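Local coordinates for RNA-binding protein with serine-rich domain 1 (Homo sapiens, PDB 4A8X), which is an auxiliary component of the exon junction complex left on spliced mRNAs and contains an RNA recognition motif domain required to form the ASAP complex, at residues D19-I24 / I34-E39; T5-G10 / D58-A63; S26-I31 / K65-G70. All blocks are in the same frame, centred on the assembly; numbering follows the deposited sequence.

Contact 1 (D19-I24 / I34-E39); sequences DHIMEI and IDMPVE
Ile34 pushes its CD1 methyl against the backbone of helix 18-26 at Met22. That methyl lies 3.9 Å from Met22 CA and about as far from Met22 CB, and the two side chains cross at about a right angle. CG1 of Ile34 stands anti to its carbonyl carbon (chi1 -55°), and the chain runs on extended through chi2, which carries CD1 out to the helix. The same methyl also meets Ile21, whose CG2 sits 4.2 Å from Ile34 CD1. One methyl of the strand therefore touches two consecutive helix residues.

Ile21 has a second neighbour through its other branch. Its CG1 lies 3.9 Å from the sulfur SD of Met36, the two side chains meeting at a slant. Met36 reaches it with a long arm: CG lies anti to the backbone N (chi1 -171°) and the chain stays extended beyond it. Ile21 thus has its two branches on different partners, CG2 on Ile34 and CG1 on Met36. Ile34 and Met36 both send their CB toward the helix. All these contacts are apolar, and no hydrogen bond joins the two segments.

Farther out, Ile21 also packs on Leu12, Val16 and Val52, and Met36 also touches Leu12. Asp35 pairs by backbone hydrogen bonds with Tyr51, which ties this strand to strand 46-54. On the helix, His20 and Glu23 hydrogen-bond to the backbone of another protein chain. The contact is part of the packing of the first RRM helix on the sheet. Helix 18-26 lies here over strand 31-39, an outermost strand of this chain's antiparallel sheet, with strand 46-54 beside it.

Contact 2 (T5-G10 / D58-A63); sequences TKVHIG and DEAEKA
Ala60 sets its CB over the backbone of Thr5 and beside the side chain of Val7. The methyl is 3.6 Å from the carbonyl O of Thr5 and 3.8 Å from Thr5 CA. This is a close approach of helix and chain, with the CA atoms of Thr5 and Ala60 only 5.2 Å apart. The small side chain of Ala60 is what lies between them.

Val7 meets the same methyl from the strand. Its CG1 is 3.9 Å from Ala60 CB and 4.1 Å from the carbonyl O of Ala60. CG1 stands anti to the carbonyl carbon of Val7 (chi1 -53°), and this turns the methyl to the helix. No hydrogen bond crosses the contact; methyl groups pack on one another and on carbonyl oxygens.

In the RRM fold, βαββαβ, two helices pack on one face of an antiparallel sheet. Here the second helix, 57-67, rests on strand 6-10, which lies between strands 46-54 and 75-82. The CB of Val7 points toward the helix and that of Lys6 points away from it. His8, also on the face turned from the helix, meets Tyr49 and Tyr51.

The strand is held in the sheet by backbone hydrogen bonds of Val7 with Val52 and of Lys6 with Val82. Val7 also touches Leu64, one helical turn beyond Ala60. Ala63, one turn on from Glu59, packs on Phe54 and Tyr28. Glu59 reaches elsewhere: OE2 bonds to the backbone N of Lys30, and OE1 to that of Asn56.

Contact 3 (S26-I31 / K65-G70); sequences STYGKI and KHMDGG
Tyr28 and His66 form an aromatic pair. The ring centroids are 5.2 Å apart and the planes stand at 39°, an oblique arrangement. The closest approach is at the base of the histidine: Tyr28 CE1 lies 3.5 Å from His66 CB and 3.6 Å from His66 CG. CG of Tyr28 is anti to its carbonyl carbon (chi1 -56°), and this aims the ring at the end of helix 57-67.

Apolar contact comes from the other side of the phenol ring. CE2 of Tyr28 meets Met67 CG at 3.7 Å, the two side chains crossing at about a right angle. Met67 folds at chi2 and chi3, and its SD comes to 4.0 Å from Tyr28 OH. CE1 and CE2 therefore touch consecutive residues of the helix. A phenylalanine here would keep the ring but lack the OH, and would probably leave a gap beside His66 CB and Met67 CG.

Hydrogen bonds do not cross the contact, but they shape both segments. Ser26 to Gly29 forms a type I turn leading out of helix 18-26, and Gly29, with phi 159°, could not readily be another residue. Met67 to Gly70 is a type II turn, closed by Gly70 N to Met67 O. ND1 of His66 bonds to the carbonyl O of Lys62, one turn back, which should restrain the rotation of the ring.

Another protein chain packs on Thr27, Tyr28, Lys65 and His66, so the contact borders an interface. Within the chain, Tyr28 also lies on Lys62 and Ala63. Met67 reaches Ile24 and Phe25 of helix 18-26 and Ile77 of strand 75-82, so the two RRM helices meet here above the sheet.

In the fold
From the N terminus, strand 6-10 comes first, and contact 2 joins it to helix 57-67, closing a loop of 47 residues. Contact 1 lies inside that loop, joining helix 18-26 to strand 31-39 across nine residues. Contact 3 crosses both: it starts in the turn after helix 18-26 and ends at the close of helix 57-67. Contacts 2 and 3 share helix 57-67 and are bridged by Glu59. Contacts 1 and 3 touch where CD1 of Ile31 packs on the carbonyl O of Met22. Contacts 1 and 2 do not touch, but both reach the same sheet. Together they tie the two helices to the sheet and to each other.

Contact 1 (D19-I24 / I34-E39)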
loop_
_atom_site.group_PDB
_atom_site.type_symbol
_atom_site.label_atom_id
_atom_site.label_comp_id
_atom_site.label_asym_id
_atom_site.label_seq_id
_atom_site.Cartn_x
_atom_site.Cartn_y
_atom_site.Cartn_z
ATOM N N ASP A 19 -6.136 -1.380 13.028
ATOM C CA ASP A 19 -7.004 -0.199 13.224
ATOM C C ASP A 19 -7.681 0.265 11.929
ATOM O O ASP A 19 -8.814 0.763 11.940
ATOM C CB ASP A 19 -6.211 0.977 13.837
ATOM C CG ASP A 19 -6.041 0.857 15.386
ATOM O OD1 ASP A 19 -6.775 0.055 16.040
ATOM O OD2 ASP A 19 -5.179 1.583 15.960
ATOM N N HIS A 20 -6.986 0.118 10.806
ATOM C CA HIS A 20 -7.555 0.465 9.519
ATOM C C HIS A 20 -8.756 -0.452 9.279
ATOM O O HIS A 20 -9.803 -0.009 8.826
ATOM C CB HIS A 20 -6.560 0.223 8.368
ATOM C CG HIS A 20 -5.480 1.268 8.239
ATOM N ND1 HIS A 20 -4.223 0.963 7.793
ATOM C CD2 HIS A 20 -5.484 2.600 8.485
ATOM C CE1 HIS A 20 -3.485 2.064 7.765
ATOM N NE2 HIS A 20 -4.239 3.074 8.169
ATOM N N ILE A 21 -8.590 -1.726 9.600
ATOM C CA ILE A 21 -9.637 -2.717 9.356
ATOM C C ILE A 21 -10.831 -2.420 10.257
ATOM O O ILE A 21 -11.980 -2.523 9.826
ATOM C CB ILE A 21 -9.115 -4.155 9.611
ATOM C CG1 ILE A 21 -8.087 -4.562 8.509
ATOM C CG2 ILE A 21 -10.275 -5.142 9.646
ATOM C CD1 ILE A 21 -8.658 -4.572 7.113
ATOM N N MET A 22 -10.563 -2.052 11.508
ATOM C CA MET A 22 -11.628 -1.701 12.459
ATOM C C MET A 22 -12.409 -0.509 11.920
ATOM O O MET A 22 -13.652 -0.528 11.872
ATOM C CB MET A 22 -11.009 -1.359 13.833
ATOM C CG MET A 22 -12.044 -0.857 14.911
ATOM S SD MET A 22 -13.300 -2.109 15.376
ATOM C CE MET A 22 -14.334 -1.132 16.490
ATOM N N GLU A 23 -11.684 0.536 11.520
ATOM C CA GLU A 23 -12.300 1.752 10.996
ATOM C C GLU A 23 -13.127 1.484 9.714
ATOM O O GLU A 23 -14.280 1.929 9.585
ATOM C CB GLU A 23 -11.226 2.814 10.742
ATOM C CG GLU A 23 -11.765 4.085 10.190
ATOM C CD GLU A 23 -10.700 5.141 9.955
ATOM O OE1 GLU A 23 -9.562 4.993 10.428
ATOM O OE2 GLU A 23 -11.032 6.132 9.304
ATOM N N ILE A 24 -12.563 0.729 8.769
ATOM C CA ILE A 24 -13.220 0.537 7.501
ATOM C C ILE A 24 -14.491 -0.340 7.657
ATOM O O ILE A 24 -15.551 -0.012 7.138
ATOM C CB ILE A 24 -12.220 -0.106 6.479
ATOM C CG1 ILE A 24 -11.189 0.942 6.028
ATOM C CG2 ILE A 24 -12.952 -0.695 5.310
ATOM C CD1 ILE A 24 -9.969 0.320 5.294
ATOM N N ILE A 34 -11.823 -9.039 16.077
ATOM C CA ILE A 34 -10.934 -9.028 14.920
ATOM C C ILE A 34 -9.703 -9.900 15.170
ATOM O O ILE A 34 -9.157 -9.944 16.286
ATOM C CB ILE A 34 -10.440 -7.616 14.566
ATOM C CG1 ILE A 34 -11.623 -6.663 14.361
ATOM C CG2 ILE A 34 -9.609 -7.661 13.292
ATOM C CD1 ILE A 34 -11.237 -5.357 13.713
ATOM N N ASP A 35 -9.274 -10.617 14.138
ATOM C CA ASP A 35 -8.046 -11.408 14.227
ATOM C C ASP A 35 -7.198 -11.157 12.979
ATOM O O ASP A 35 -7.599 -11.525 11.866
ATOM C CB ASP A 35 -8.392 -12.885 14.345
ATOM C CG ASP A 35 -7.149 -13.784 14.408
ATOM O OD1 ASP A 35 -6.036 -13.284 14.708
ATOM O OD2 ASP A 35 -7.295 -15.001 14.163
ATOM N N MET A 36 -6.054 -10.502 13.168
ATOM C CA MET A 36 -5.153 -10.153 12.093
ATOM C C MET A 36 -3.728 -10.693 12.424
ATOM O O MET A 36 -2.899 -10.005 13.009
ATOM C CB MET A 36 -5.165 -8.636 11.919
ATOM C CG MET A 36 -4.439 -8.103 10.708
ATOM S SD MET A 36 -5.169 -6.494 10.218
ATOM C CE MET A 36 -4.047 -6.026 8.919
ATOM N N PRO A 37 -3.456 -11.940 12.032
ATOM C CA PRO A 37 -2.209 -12.591 12.443
ATOM C C PRO A 37 -0.992 -11.895 11.831
ATOM O O PRO A 37 -1.071 -11.327 10.733
ATOM C CB PRO A 37 -2.357 -14.013 11.905
ATOM C CG PRO A 37 -3.842 -14.203 11.691
ATOM C CD PRO A 37 -4.340 -12.856 11.293
ATOM N N VAL A 38 0.119 -11.946 12.557
ATOM C CA VAL A 38 1.350 -11.272 12.160
ATOM C C VAL A 38 2.399 -12.290 11.757
ATOM O O VAL A 38 2.312 -13.449 12.134
ATOM C CB VAL A 38 1.937 -10.451 13.330
ATOM C CG1 VAL A 38 0.913 -9.464 13.827
ATOM C CG2 VAL A 38 2.407 -11.380 14.468
ATOM N N GLU A 39 3.402 -11.846 11.009
ATOM C CA GLU A 39 4.506 -12.723 10.625
ATOM C C GLU A 39 5.284 -13.161 11.885
ATOM O O GLU A 39 5.777 -12.324 12.657
ATOM C CB GLU A 39 5.407 -12.029 9.601
ATOM C CG GLU A 39 4.761 -11.845 8.228
ATOM C CD GLU A 39 4.698 -13.143 7.426
ATOM O OE1 GLU A 39 5.248 -14.154 7.905
ATOM O OE2 GLU A 39 4.086 -13.155 6.332
#

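Contact 2 (T5-G10 / D58-A63)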
loop_
_atom_site.group_PDB
_atom_site.type_symbol
_atom_site.label_atom_id
_atom_site.label_comp_id
_atom_site.label_asym_id
_atom_site.label_seq_id
_atom_site.Cartn_x
_atom_site.Cartn_y
_atom_site.Cartn_z
ATOM N N THR A 5 -21.743 -14.754 10.781
ATOM C CA THR A 5 -21.396 -13.376 11.164
ATOM C C THR A 5 -19.909 -13.034 10.984
ATOM O O THR A 5 -19.515 -11.873 11.114
ATOM C CB THR A 5 -21.721 -13.157 12.631
ATOM O OG1 THR A 5 -21.081 -14.178 13.388
ATOM C CG2 THR A 5 -23.255 -13.222 12.888
ATOM N N LYS A 6 -19.090 -14.034 10.683
ATOM C CA LYS A 6 -17.644 -13.834 10.572
ATOM C C LYS A 6 -17.222 -13.796 9.107
ATOM O O LYS A 6 -17.684 -14.607 8.306
ATOM C CB LYS A 6 -16.914 -14.949 11.309
ATOM C CG LYS A 6 -15.379 -14.733 11.386
ATOM C CD LYS A 6 -14.653 -15.998 11.935
ATOM C CE LYS A 6 -15.140 -16.402 13.299
ATOM N NZ LYS A 6 -14.561 -17.711 13.718
ATOM N N VAL A 7 -16.335 -12.879 8.757
ATOM C CA VAL A 7 -15.850 -12.768 7.382
ATOM C C VAL A 7 -14.303 -12.775 7.324
ATOM O O VAL A 7 -13.641 -12.224 8.223
ATOM C CB VAL A 7 -16.375 -11.476 6.687
ATOM C CG1 VAL A 7 -17.936 -11.356 6.790
ATOM C CG2 VAL A 7 -15.724 -10.250 7.254
ATOM N N HIS A 8 -13.750 -13.402 6.278
ATOM C CA HIS A 8 -12.299 -13.371 6.007
ATOM C C HIS A 8 -12.043 -12.267 4.978
ATOM O O HIS A 8 -12.687 -12.211 3.926
ATOM C CB HIS A 8 -11.833 -14.729 5.456
ATOM C CG HIS A 8 -10.393 -14.763 5.027
ATOM N ND1 HIS A 8 -9.984 -14.363 3.775
ATOM C CD2 HIS A 8 -9.276 -15.177 5.676
ATOM C CE1 HIS A 8 -8.671 -14.541 3.664
ATOM N NE2 HIS A 8 -8.214 -15.021 4.807
ATOM N N ILE A 9 -11.134 -11.379 5.293
ATOM C CA ILE A 9 -10.697 -10.334 4.373
ATOM C C ILE A 9 -9.297 -10.660 3.848
ATOM O O ILE A 9 -8.372 -10.845 4.638
ATOM C CB ILE A 9 -10.621 -8.958 5.090
ATOM C CG1 ILE A 9 -11.926 -8.642 5.819
ATOM C CG2 ILE A 9 -10.255 -7.857 4.115
ATOM C CD1 ILE A 9 -13.196 -8.778 4.952
ATOM N N GLY A 10 -9.149 -10.722 2.522
ATOM C CA GLY A 10 -7.906 -11.150 1.898
ATOM C C GLY A 10 -7.277 -10.067 1.027
ATOM O O GLY A 10 -7.936 -9.092 0.650
ATOM N N ASP A 58 -26.888 -9.820 9.233
ATOM C CA ASP A 58 -27.223 -8.759 8.283
ATOM C C ASP A 58 -25.997 -7.859 8.045
ATOM O O ASP A 58 -25.705 -7.472 6.937
ATOM C CB ASP A 58 -28.394 -7.944 8.833
ATOM C CG ASP A 58 -29.670 -8.784 8.977
ATOM O OD1 ASP A 58 -29.918 -9.614 8.083
ATOM O OD2 ASP A 58 -30.414 -8.629 9.966
ATOM N N GLU A 59 -25.294 -7.532 9.102
ATOM C CA GLU A 59 -24.097 -6.716 8.988
ATOM C C GLU A 59 -23.002 -7.418 8.155
ATOM O O GLU A 59 -22.426 -6.824 7.229
ATOM C CB GLU A 59 -23.575 -6.434 10.386
ATOM C CG GLU A 59 -24.358 -5.385 11.143
ATOM C CD GLU A 59 -24.057 -5.455 12.615
ATOM O OE1 GLU A 59 -23.684 -6.550 13.081
ATOM O OE2 GLU A 59 -24.156 -4.423 13.303
ATOM N N ALA A 60 -22.720 -8.683 8.477
ATOM C CA ALA A 60 -21.728 -9.450 7.707
ATOM C C ALA A 60 -22.087 -9.529 6.223
ATOM O O ALA A 60 -21.223 -9.336 5.337
ATOM C CB ALA A 60 -21.531 -10.853 8.307
ATOM N N GLU A 61 -23.354 -9.812 5.940
ATOM C CA GLU A 61 -23.868 -9.774 4.574
ATOM C C GLU A 61 -23.590 -8.425 3.896
ATOM O O GLU A 61 -23.174 -8.377 2.729
ATOM C CB GLU A 61 -25.391 -9.984 4.600
ATOM C CG GLU A 61 -25.975 -10.392 3.298
ATOM C CD GLU A 61 -27.357 -11.024 3.500
ATOM O OE1 GLU A 61 -27.424 -12.222 3.852
ATOM O OE2 GLU A 61 -28.364 -10.314 3.347
ATOM N N LYS A 62 -23.828 -7.348 4.623
ATOM C CA LYS A 62 -23.627 -5.991 4.100
ATOM C C LYS A 62 -22.165 -5.750 3.768
ATOM O O LYS A 62 -21.835 -5.155 2.719
ATOM C CB LYS A 62 -24.065 -4.938 5.106
ATOM C CG LYS A 62 -24.260 -3.541 4.475
ATOM C CD LYS A 62 -24.730 -2.505 5.494
ATOM C CE LYS A 62 -24.661 -1.082 4.910
ATOM N NZ LYS A 62 -25.236 -0.047 5.838
ATOM N N ALA A 63 -21.305 -6.181 4.675
ATOM C CA ALA A 63 -19.860 -6.027 4.454
ATOM C C ALA A 63 -19.419 -6.795 3.224
ATOM O O ALA A 63 -18.642 -6.292 2.400
ATOM C CB ALA A 63 -19.072 -6.495 5.651
#

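Contact 3 (S26-I31 / K65-G70)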
loop_
_atom_site.group_PDB
_atom_site.type_symbol
_atom_site.label_atom_id
_atom_site.label_comp_id
_atom_site.label_asym_id
_atom_site.label_seq_id
_atom_site.Cartn_x
_atom_site.Cartn_y
_atom_site.Cartn_z
ATOM N N SER A 26 -16.215 -1.185 10.295
ATOM C CA SER A 26 -17.210 -0.648 11.226
ATOM C C SER A 26 -18.253 0.152 10.453
ATOM O O SER A 26 -19.386 0.339 10.926
ATOM C CB SER A 26 -16.547 0.222 12.289
ATOM O OG SER A 26 -15.937 -0.605 13.272
ATOM N N THR A 27 -17.884 0.612 9.261
ATOM C CA THR A 27 -18.853 1.192 8.323
ATOM C C THR A 27 -20.093 0.288 8.168
ATOM O O THR A 27 -21.180 0.787 7.883
ATOM C CB THR A 27 -18.231 1.425 6.884
ATOM O OG1 THR A 27 -17.065 2.243 6.984
ATOM C CG2 THR A 27 -19.227 2.148 5.941
ATOM N N TYR A 28 -19.919 -1.030 8.311
ATOM C CA TYR A 28 -20.963 -1.977 7.913
ATOM C C TYR A 28 -21.686 -2.611 9.112
ATOM O O TYR A 28 -22.652 -3.349 8.925
ATOM C CB TYR A 28 -20.421 -3.047 6.915
ATOM C CG TYR A 28 -19.821 -2.367 5.722
ATOM C CD1 TYR A 28 -20.621 -1.753 4.789
ATOM C CD2 TYR A 28 -18.430 -2.275 5.554
ATOM C CE1 TYR A 28 -20.099 -1.072 3.704
ATOM C CE2 TYR A 28 -17.893 -1.568 4.471
ATOM C CZ TYR A 28 -18.730 -0.991 3.544
ATOM O OH TYR A 28 -18.233 -0.296 2.467
ATOM N N GLY A 29 -21.228 -2.329 10.332
ATOM C CA GLY A 29 -21.881 -2.885 11.499
ATOM C C GLY A 29 -20.963 -2.872 12.690
ATOM O O GLY A 29 -19.836 -2.407 12.604
ATOM N N LYS A 30 -21.461 -3.390 13.800
ATOM C CA LYS A 30 -20.709 -3.468 15.034
ATOM C C LYS A 30 -19.800 -4.691 15.020
ATOM O O LYS A 30 -20.262 -5.814 14.857
ATOM C CB LYS A 30 -21.661 -3.623 16.216
ATOM C CG LYS A 30 -20.990 -3.464 17.548
ATOM C CD LYS A 30 -20.580 -2.018 17.791
ATOM C CE LYS A 30 -19.804 -1.868 19.106
ATOM N NZ LYS A 30 -19.436 -0.439 19.411
ATOM N N ILE A 31 -18.519 -4.457 15.232
ATOM C CA ILE A 31 -17.531 -5.518 15.192
ATOM C C ILE A 31 -17.339 -6.061 16.605
ATOM O O ILE A 31 -17.102 -5.309 17.551
ATOM C CB ILE A 31 -16.201 -5.018 14.626
ATOM C CG1 ILE A 31 -16.406 -4.581 13.164
ATOM C CG2 ILE A 31 -15.184 -6.121 14.715
ATOM C CD1 ILE A 31 -15.187 -4.102 12.466
ATOM N N LYS A 65 -21.301 -7.766 0.679
ATOM C CA LYS A 65 -21.951 -7.036 -0.411
ATOM C C LYS A 65 -21.112 -5.832 -0.940
ATOM O O LYS A 65 -20.874 -5.726 -2.156
ATOM C CB LYS A 65 -23.341 -6.598 0.102
ATOM C CG LYS A 65 -24.290 -6.041 -0.915
ATOM C CD LYS A 65 -25.678 -5.733 -0.297
ATOM C CE LYS A 65 -26.394 -4.645 -1.103
ATOM N NZ LYS A 65 -27.695 -4.209 -0.522
ATOM N N HIS A 66 -20.644 -4.961 -0.036
ATOM C CA HIS A 66 -19.895 -3.750 -0.403
ATOM C C HIS A 66 -18.389 -3.928 -0.586
ATOM O O HIS A 66 -17.753 -3.100 -1.233
ATOM C CB HIS A 66 -20.143 -2.637 0.623
ATOM C CG HIS A 66 -21.566 -2.170 0.651
ATOM N ND1 HIS A 66 -22.604 -2.988 1.036
ATOM C CD2 HIS A 66 -22.124 -0.990 0.297
ATOM C CE1 HIS A 66 -23.748 -2.325 0.933
ATOM N NE2 HIS A 66 -23.482 -1.113 0.490
ATOM N N MET A 67 -17.793 -4.965 -0.017
ATOM C CA MET A 67 -16.326 -5.012 0.013
ATOM C C MET A 67 -15.646 -6.245 -0.609
ATOM O O MET A 67 -14.429 -6.257 -0.748
ATOM C CB MET A 67 -15.824 -4.814 1.444
ATOM C CG MET A 67 -15.911 -3.365 1.918
ATOM S SD MET A 67 -14.979 -2.137 0.935
ATOM C CE MET A 67 -13.304 -2.335 1.607
ATOM N N ASP A 68 -16.399 -7.264 -1.012
ATOM C CA ASP A 68 -15.788 -8.366 -1.721
ATOM C C ASP A 68 -15.553 -7.841 -3.132
ATOM O O ASP A 68 -16.506 -7.584 -3.853
ATOM C CB ASP A 68 -16.665 -9.597 -1.770
ATOM C CG ASP A 68 -16.008 -10.713 -2.533
ATOM O OD1 ASP A 68 -14.788 -10.952 -2.366
ATOM O OD2 ASP A 68 -16.704 -11.361 -3.313
ATOM N N GLY A 69 -14.299 -7.586 -3.493
ATOM C CA GLY A 69 -14.033 -6.850 -4.722
ATOM C C GLY A 69 -13.845 -5.361 -4.552
ATOM O O GLY A 69 -13.592 -4.651 -5.535
ATOM N N GLY A 70 -13.961 -4.877 -3.309
ATOM C CA GLY A 70 -13.720 -3.482 -2.979
ATOM C C GLY A 70 -12.196 -3.272 -2.954
ATOM O O GLY A 70 -11.419 -4.185 -3.319
#